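Local coordinates for reticulocyte binding protein (Streptococcus agalactiae COH1, PDB 3FAX), which probably hydrolyses alpha-1,6 linkages in branched alpha-glucans, as a pullulanase-type enzyme, despite its name as a reticulocyte binding protein, at residues A466-Y471 with T510-V515; G487-Q492 with P501-W506. All blocks are in the same frame, centred on the assembly; numbering follows the deposited sequence.

Contact 1: A466-Y471 with T510-V515. With CA (calcium ion), chain F.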
loop_
_atom_site.group_PDB
_atom_site.type_symbol
_atom_site.label_atom_id
_atom_site.label_comp_id
_atom_site.label_asym_id
_atom_site.label_seq_id
_atom_site.Cartn_x
_atom_site.Cartn_y
_atom_site.Cartn_z
ATOM N N ALA A 466 -5.255 13.109 -7.801
ATOM C CA ALA A 466 -6.064 12.383 -6.822
ATOM C C ALA A 466 -5.309 12.224 -5.495
ATOM O O ALA A 466 -5.857 12.500 -4.421
ATOM C CB ALA A 466 -6.486 11.026 -7.373
ATOM N N ILE A 467 -4.045 11.810 -5.577
ATOM C CA ILE A 467 -3.248 11.561 -4.374
ATOM C C ILE A 467 -2.896 12.868 -3.658
ATOM O O ILE A 467 -2.886 12.918 -2.429
ATOM C CB ILE A 467 -1.943 10.790 -4.680
ATOM C CG1 ILE A 467 -2.231 9.481 -5.437
ATOM C CG2 ILE A 467 -1.188 10.518 -3.387
ATOM C CD1 ILE A 467 -3.174 8.519 -4.729
ATOM N N GLU A 468 -2.609 13.916 -4.432
ATOM C CA GLU A 468 -2.304 15.239 -3.872
ATOM C C GLU A 468 -3.486 15.740 -3.037
ATOM O O GLU A 468 -3.326 16.143 -1.886
ATOM C CB GLU A 468 -1.970 16.224 -5.002
ATOM C CG GLU A 468 -1.410 17.593 -4.566
ATOM C CD GLU A 468 0.014 17.542 -4.031
ATOM O OE1 GLU A 468 0.564 16.434 -3.854
ATOM O OE2 GLU A 468 0.587 18.624 -3.783
ATOM N N LEU A 469 -4.679 15.684 -3.614
ATOM C CA LEU A 469 -5.896 16.046 -2.893
ATOM C C LEU A 469 -6.083 15.158 -1.660
ATOM O O LEU A 469 -6.425 15.650 -0.590
ATOM C CB LEU A 469 -7.112 15.950 -3.815
ATOM C CG LEU A 469 -8.464 16.382 -3.235
ATOM C CD1 LEU A 469 -8.409 17.832 -2.767
ATOM C CD2 LEU A 469 -9.602 16.175 -4.252
ATOM N N ALA A 470 -5.853 13.855 -1.816
ATOM C CA ALA A 470 -5.919 12.917 -0.695
ATOM C C ALA A 470 -5.037 13.371 0.459
ATOM O O ALA A 470 -5.491 13.442 1.594
ATOM C CB ALA A 470 -5.524 11.525 -1.137
ATOM N N TYR A 471 -3.782 13.687 0.152
ATOM C CA TYR A 471 -2.836 14.177 1.150
ATOM C C TYR A 471 -3.328 15.484 1.782
ATOM O O TYR A 471 -3.473 15.578 2.997
ATOM C CB TYR A 471 -1.452 14.367 0.511
ATOM C CG TYR A 471 -0.419 15.009 1.418
ATOM C CD1 TYR A 471 0.357 14.240 2.275
ATOM C CD2 TYR A 471 -0.219 16.388 1.408
ATOM C CE1 TYR A 471 1.298 14.824 3.106
ATOM C CE2 TYR A 471 0.721 16.982 2.233
ATOM C CZ TYR A 471 1.472 16.197 3.081
ATOM O OH TYR A 471 2.408 16.780 3.899
ATOM N N THR A 510 6.474 17.603 -6.007
ATOM C CA THR A 510 5.730 17.668 -4.735
ATOM C C THR A 510 6.658 17.345 -3.575
ATOM O O THR A 510 7.697 16.724 -3.763
ATOM C CB THR A 510 4.517 16.691 -4.646
ATOM O OG1 THR A 510 4.774 15.508 -5.417
ATOM C CG2 THR A 510 3.230 17.360 -5.122
ATOM N N ASP A 511 6.284 17.776 -2.380
ATOM C CA ASP A 511 6.957 17.348 -1.165
ATOM C C ASP A 511 5.908 16.872 -0.179
ATOM O O ASP A 511 5.929 17.211 1.005
ATOM C CB ASP A 511 7.822 18.469 -0.575
ATOM C CG ASP A 511 9.092 18.713 -1.375
ATOM O OD1 ASP A 511 9.728 17.731 -1.829
ATOM O OD2 ASP A 511 9.463 19.893 -1.544
ATOM N N THR A 512 5.001 16.052 -0.690
ATOM C CA THR A 512 3.866 15.555 0.069
ATOM C C THR A 512 4.047 14.085 0.405
ATOM O O THR A 512 4.213 13.720 1.565
ATOM C CB THR A 512 2.575 15.720 -0.749
ATOM O OG1 THR A 512 2.699 15.020 -1.999
ATOM C CG2 THR A 512 2.297 17.207 -1.011
ATOM N N VAL A 513 4.025 13.251 -0.631
ATOM C CA VAL A 513 4.019 11.807 -0.485
ATOM C C VAL A 513 5.370 11.250 -0.898
ATOM O O VAL A 513 5.866 11.576 -1.972
ATOM C CB VAL A 513 2.943 11.176 -1.384
ATOM C CG1 VAL A 513 3.005 9.654 -1.311
ATOM C CG2 VAL A 513 1.550 11.693 -1.003
ATOM N N GLY A 514 5.956 10.404 -0.050
ATOM C CA GLY A 514 7.241 9.756 -0.356
ATOM C C GLY A 514 7.081 8.428 -1.096
ATOM O O GLY A 514 6.013 7.801 -1.042
ATOM N N VAL A 515 8.139 7.986 -1.774
ATOM C CA VAL A 515 8.082 6.713 -2.505
ATOM C C VAL A 515 9.224 5.762 -2.195
ATOM O O VAL A 515 10.363 6.175 -1.977
ATOM C CB VAL A 515 7.996 6.910 -4.035
ATOM C CG1 VAL A 515 6.718 7.665 -4.399
ATOM C CG2 VAL A 515 9.248 7.597 -4.575
HETATM CA CA CA F . 9.987 16.560 -3.869
#
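Tyr471 and Thr512 mark the closest backbone approach, CA to CA 6.9 Å, where helix 464-477 passes the loop that runs into strand 513-517. Segment 466-471 is helical throughout; 510-512 is irregular, and from Gly514 the chain pairs with strand 482-485 in the barrel. No backbone hydrogen bond joins the two segments, so side chains make the contact. With CG anti to the backbone N (chi1 174°), the Tyr471 ring is carried out to Thr512, whose CB sits over the middle of one face in a CH-pi contact, 3.6 Å from the centroid and 13° off the ring normal. Thr512 CG2 lies near the CD2 and CE2 side of the ring, while Tyr471 CE1 approaches Thr512 O at 3.5 Å. One turn back, Glu468 bends at chi2 and brings its carboxylate up against both Thr510 and Thr512. Thr512 OG1 donates to Glu468 OE1 at 3.2 Å, on the syn side and 19° out of the carboxylate plane. The Thr510 side chain comes from the opposite direction and sets its methyl CG2 against both carboxylate oxygens, 3.1 Å from Glu468 OE1. Ile467 adds an apolar touch, its CG2 3.8 Å from Val513 CG2, the two side chains crossing at about a right angle. On the far side of the loop the calcium ion is bound by Thr510 O at 2.3 Å and Asp511 OD1 at 2.4 Å; Met507 O, Asp561 OD1 and Asp565 OD1 are further ligands. Calcium thus fixes the loop at Thr510 and Asp511, while the helix meets it chiefly at Thr512, gripped by one hydrogen bond to Glu468 and by the Tyr471 face.

Contact 2: G487-Q492 with P501-W506; sequences GWRTFQ and PADQDW. With GLC (alpha-D-glucopyranose), chain B.
Arg489 and Asp505 meet side-on, two guanidinium nitrogens each taking one carboxylate oxygen. Arg489 NE donates to Asp505 OD2 at 2.8 Å and Arg489 NH2 to Asp505 OD1 at 3.1 Å. Both oxygens lie close to the guanidinium plane, yet the carboxylate is turned 48° against it, so the nitrogens reach its oxygens from above the carboxylate plane. An extended chain from CG to NE carries Arg489 across segment 501-506, where Gln504 CB comes over one face of the guanidinium. NH2 has a further, weak bond to Asn557 O. Beside this salt bridge the backbones are in contact: Gly487 and Asp503 have their CA atoms 3.7 Å apart, and Gln504 N donates to Gly487 O at 2.8 Å, in the carbonyl plane on a lone pair. Asp503 OD1 accepts from Asp505 N at 2.8 Å, an Asx turn that leads into the 3-10 segment starting at Gln504. The extended Gln504 chain brings its amide beside Trp488, at 76° to the indole plane, with Gln504 NE2 3.7 Å from Trp488 CZ3. That NE2 is committed to Asp518 OD1 and Phe516 O, and Trp488 NE1 to Glu486 OE2. Glucose lies over a face of the indole, its O3 being 3.7 Å from Trp488 CZ2. At the other end Phe491 and Pro501 cross at about a right angle, Phe491 CB resting 3.6 Å from Pro501 CG. Both segments lie in the loop after strand 482-485, the fifth of the (alpha/beta)8 barrel, at its C-terminal end. A loop in this place, with an aromatic platform under a sugar, fits the substrate-binding cleft of the alpha-amylase family.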
loop_
_atom_site.group_PDB
_atom_site.type_symbol
_atom_site.label_atom_id
_atom_site.label_comp_id
_atom_site.label_asym_id
_atom_site.label_seq_id
_atom_site.Cartn_x
_atom_site.Cartn_y
_atom_site.Cartn_z
ATOM N N GLY A 487 5.708 3.973 -5.903
ATOM C CA GLY A 487 5.699 4.844 -7.086
ATOM C C GLY A 487 6.193 4.204 -8.384
ATOM O O GLY A 487 6.778 4.882 -9.226
ATOM N N TRP A 488 5.954 2.910 -8.569
ATOM C CA TRP A 488 6.389 2.238 -9.792
ATOM C C TRP A 488 5.666 2.817 -11.029
ATOM O O TRP A 488 4.451 3.020 -11.013
ATOM C CB TRP A 488 6.133 0.733 -9.726
ATOM C CG TRP A 488 6.362 0.059 -8.403
ATOM C CD1 TRP A 488 5.498 -0.776 -7.769
ATOM C CD2 TRP A 488 7.523 0.143 -7.568
ATOM N NE1 TRP A 488 6.037 -1.214 -6.587
ATOM C CE2 TRP A 488 7.286 -0.672 -6.443
ATOM C CE3 TRP A 488 8.741 0.821 -7.664
ATOM C CZ2 TRP A 488 8.215 -0.821 -5.418
ATOM C CZ3 TRP A 488 9.663 0.672 -6.652
ATOM C CH2 TRP A 488 9.397 -0.146 -5.540
ATOM N N ARG A 489 6.411 3.063 -12.099
ATOM C CA ARG A 489 5.836 3.627 -13.334
ATOM C C ARG A 489 4.952 2.615 -14.059
ATOM O O ARG A 489 5.370 1.981 -15.035
ATOM C CB ARG A 489 6.943 4.100 -14.264
ATOM C CG ARG A 489 7.799 5.184 -13.667
ATOM C CD ARG A 489 8.988 5.487 -14.539
ATOM N NE ARG A 489 9.928 6.354 -13.844
ATOM C CZ ARG A 489 10.871 5.936 -13.002
ATOM N NH1 ARG A 489 11.038 4.643 -12.743
ATOM N NH2 ARG A 489 11.668 6.827 -12.420
ATOM N N THR A 490 3.727 2.487 -13.563
ATOM C CA THR A 490 2.762 1.489 -14.015
ATOM C C THR A 490 1.492 2.099 -14.619
ATOM O O THR A 490 0.617 1.355 -15.079
ATOM C CB THR A 490 2.320 0.614 -12.821
ATOM O OG1 THR A 490 2.051 1.460 -11.693
ATOM C CG2 THR A 490 3.409 -0.379 -12.454
ATOM N N PHE A 491 1.393 3.433 -14.625
ATOM C CA PHE A 491 0.169 4.127 -15.032
ATOM C C PHE A 491 -0.445 3.637 -16.353
ATOM O O PHE A 491 0.256 3.494 -17.353
ATOM C CB PHE A 491 0.408 5.631 -15.132
ATOM C CG PHE A 491 -0.846 6.416 -15.368
ATOM C CD1 PHE A 491 -1.734 6.651 -14.326
ATOM C CD2 PHE A 491 -1.156 6.896 -16.629
ATOM C CE1 PHE A 491 -2.900 7.365 -14.539
ATOM C CE2 PHE A 491 -2.325 7.610 -16.847
ATOM C CZ PHE A 491 -3.199 7.839 -15.807
ATOM N N GLN A 492 -1.761 3.391 -16.327
ATOM C CA GLN A 492 -2.538 2.981 -17.501
ATOM C C GLN A 492 -3.595 4.025 -17.857
ATOM O O GLN A 492 -3.657 4.500 -18.991
ATOM C CB GLN A 492 -3.243 1.641 -17.242
ATOM C CG GLN A 492 -2.329 0.421 -17.230
ATOM C CD GLN A 492 -1.451 0.316 -18.463
ATOM O OE1 GLN A 492 -0.298 -0.098 -18.375
ATOM N NE2 GLN A 492 -1.986 0.708 -19.618
ATOM N N PRO A 501 1.092 10.754 -13.397
ATOM C CA PRO A 501 0.831 9.742 -12.388
ATOM C C PRO A 501 1.491 10.025 -11.040
ATOM O O PRO A 501 2.431 10.807 -10.958
ATOM C CB PRO A 501 1.413 8.460 -13.006
ATOM C CG PRO A 501 1.917 8.831 -14.360
ATOM C CD PRO A 501 2.118 10.300 -14.344
ATOM N N ALA A 502 0.979 9.371 -10.000
ATOM C CA ALA A 502 1.524 9.467 -8.643
ATOM C C ALA A 502 2.650 8.458 -8.454
ATOM O O ALA A 502 2.542 7.560 -7.626
ATOM C CB ALA A 502 0.426 9.212 -7.628
ATOM N N ASP A 503 3.726 8.619 -9.223
ATOM C CA ASP A 503 4.844 7.667 -9.243
ATOM C C ASP A 503 6.162 8.387 -8.953
ATOM O O ASP A 503 6.168 9.567 -8.622
ATOM C CB ASP A 503 4.901 6.943 -10.597
ATOM C CG ASP A 503 5.256 7.860 -11.737
ATOM O OD1 ASP A 503 5.915 8.895 -11.505
ATOM O OD2 ASP A 503 4.866 7.538 -12.879
ATOM N N GLN A 504 7.272 7.668 -9.086
ATOM C CA GLN A 504 8.585 8.197 -8.756
ATOM C C GLN A 504 8.905 9.541 -9.421
ATOM O O GLN A 504 9.513 10.403 -8.798
ATOM C CB GLN A 504 9.661 7.156 -9.071
ATOM C CG GLN A 504 9.767 6.052 -8.005
ATOM C CD GLN A 504 10.699 4.905 -8.400
ATOM O OE1 GLN A 504 11.130 4.797 -9.557
ATOM N NE2 GLN A 504 10.998 4.032 -7.439
ATOM N N ASP A 505 8.474 9.731 -10.668
ATOM C CA ASP A 505 8.776 10.965 -11.405
ATOM C C ASP A 505 7.991 12.177 -10.903
ATOM O O ASP A 505 8.325 13.314 -11.224
ATOM C CB ASP A 505 8.554 10.748 -12.901
ATOM C CG ASP A 505 9.515 9.723 -13.477
ATOM O OD1 ASP A 505 10.672 9.676 -13.005
ATOM O OD2 ASP A 505 9.120 8.952 -14.380
ATOM N N TRP A 506 6.963 11.914 -10.098
ATOM C CA TRP A 506 6.166 12.940 -9.428
ATOM C C TRP A 506 6.934 13.615 -8.287
ATOM O O TRP A 506 6.581 14.719 -7.865
ATOM C CB TRP A 506 4.894 12.271 -8.890
ATOM C CG TRP A 506 3.908 13.139 -8.184
ATOM C CD1 TRP A 506 3.494 14.385 -8.545
ATOM C CD2 TRP A 506 3.163 12.793 -7.008
ATOM N NE1 TRP A 506 2.556 14.850 -7.652
ATOM C CE2 TRP A 506 2.334 13.889 -6.700
ATOM C CE3 TRP A 506 3.128 11.663 -6.178
ATOM C CZ2 TRP A 506 1.479 13.894 -5.597
ATOM C CZ3 TRP A 506 2.280 11.670 -5.079
ATOM C CH2 TRP A 506 1.469 12.780 -4.799
HETATM C C1 GLC B . 9.957 -1.930 -10.937
HETATM C C2 GLC B . 10.272 -2.059 -9.450
HETATM C C3 GLC B . 9.672 -3.330 -8.882
HETATM C C4 GLC B . 8.193 -3.389 -9.216
HETATM C C5 GLC B . 8.002 -3.276 -10.722
HETATM C C6 GLC B . 6.517 -3.357 -11.072
HETATM O O2 GLC B . 11.662 -2.100 -9.235
HETATM O O3 GLC B . 9.843 -3.365 -7.486
HETATM O O4 GLC B . 7.702 -4.629 -8.769
HETATM O O5 GLC B . 8.562 -2.054 -11.162
HETATM O O6 GLC B . 6.283 -2.813 -12.346
#

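How the contacts relate
Both contacts belong to the part of the barrel that runs from helix 464-477 to strand 513-517, their centres about 12 Å apart. The loop of contact 2 follows strand 482-485, and segment 501-506 runs almost directly into Thr510 and Asp511, which bind the calcium ion, with Met507 as a further ligand. Trp506 joins the contacts: its CZ2 is 3.2 Å from Glu468 OE1, its CH2 3.8 Å from Ile467 CG2, and its CZ3 3.8 Å from Val513 CB. Ile467 CG1 also packs on Ala502 CB at 3.5 Å. Trp488 of contact 2 packs on the bound glucose, which is hydrogen-bonded to Asp518 and Arg521, whereas contact 1 adjoins the calcium ion.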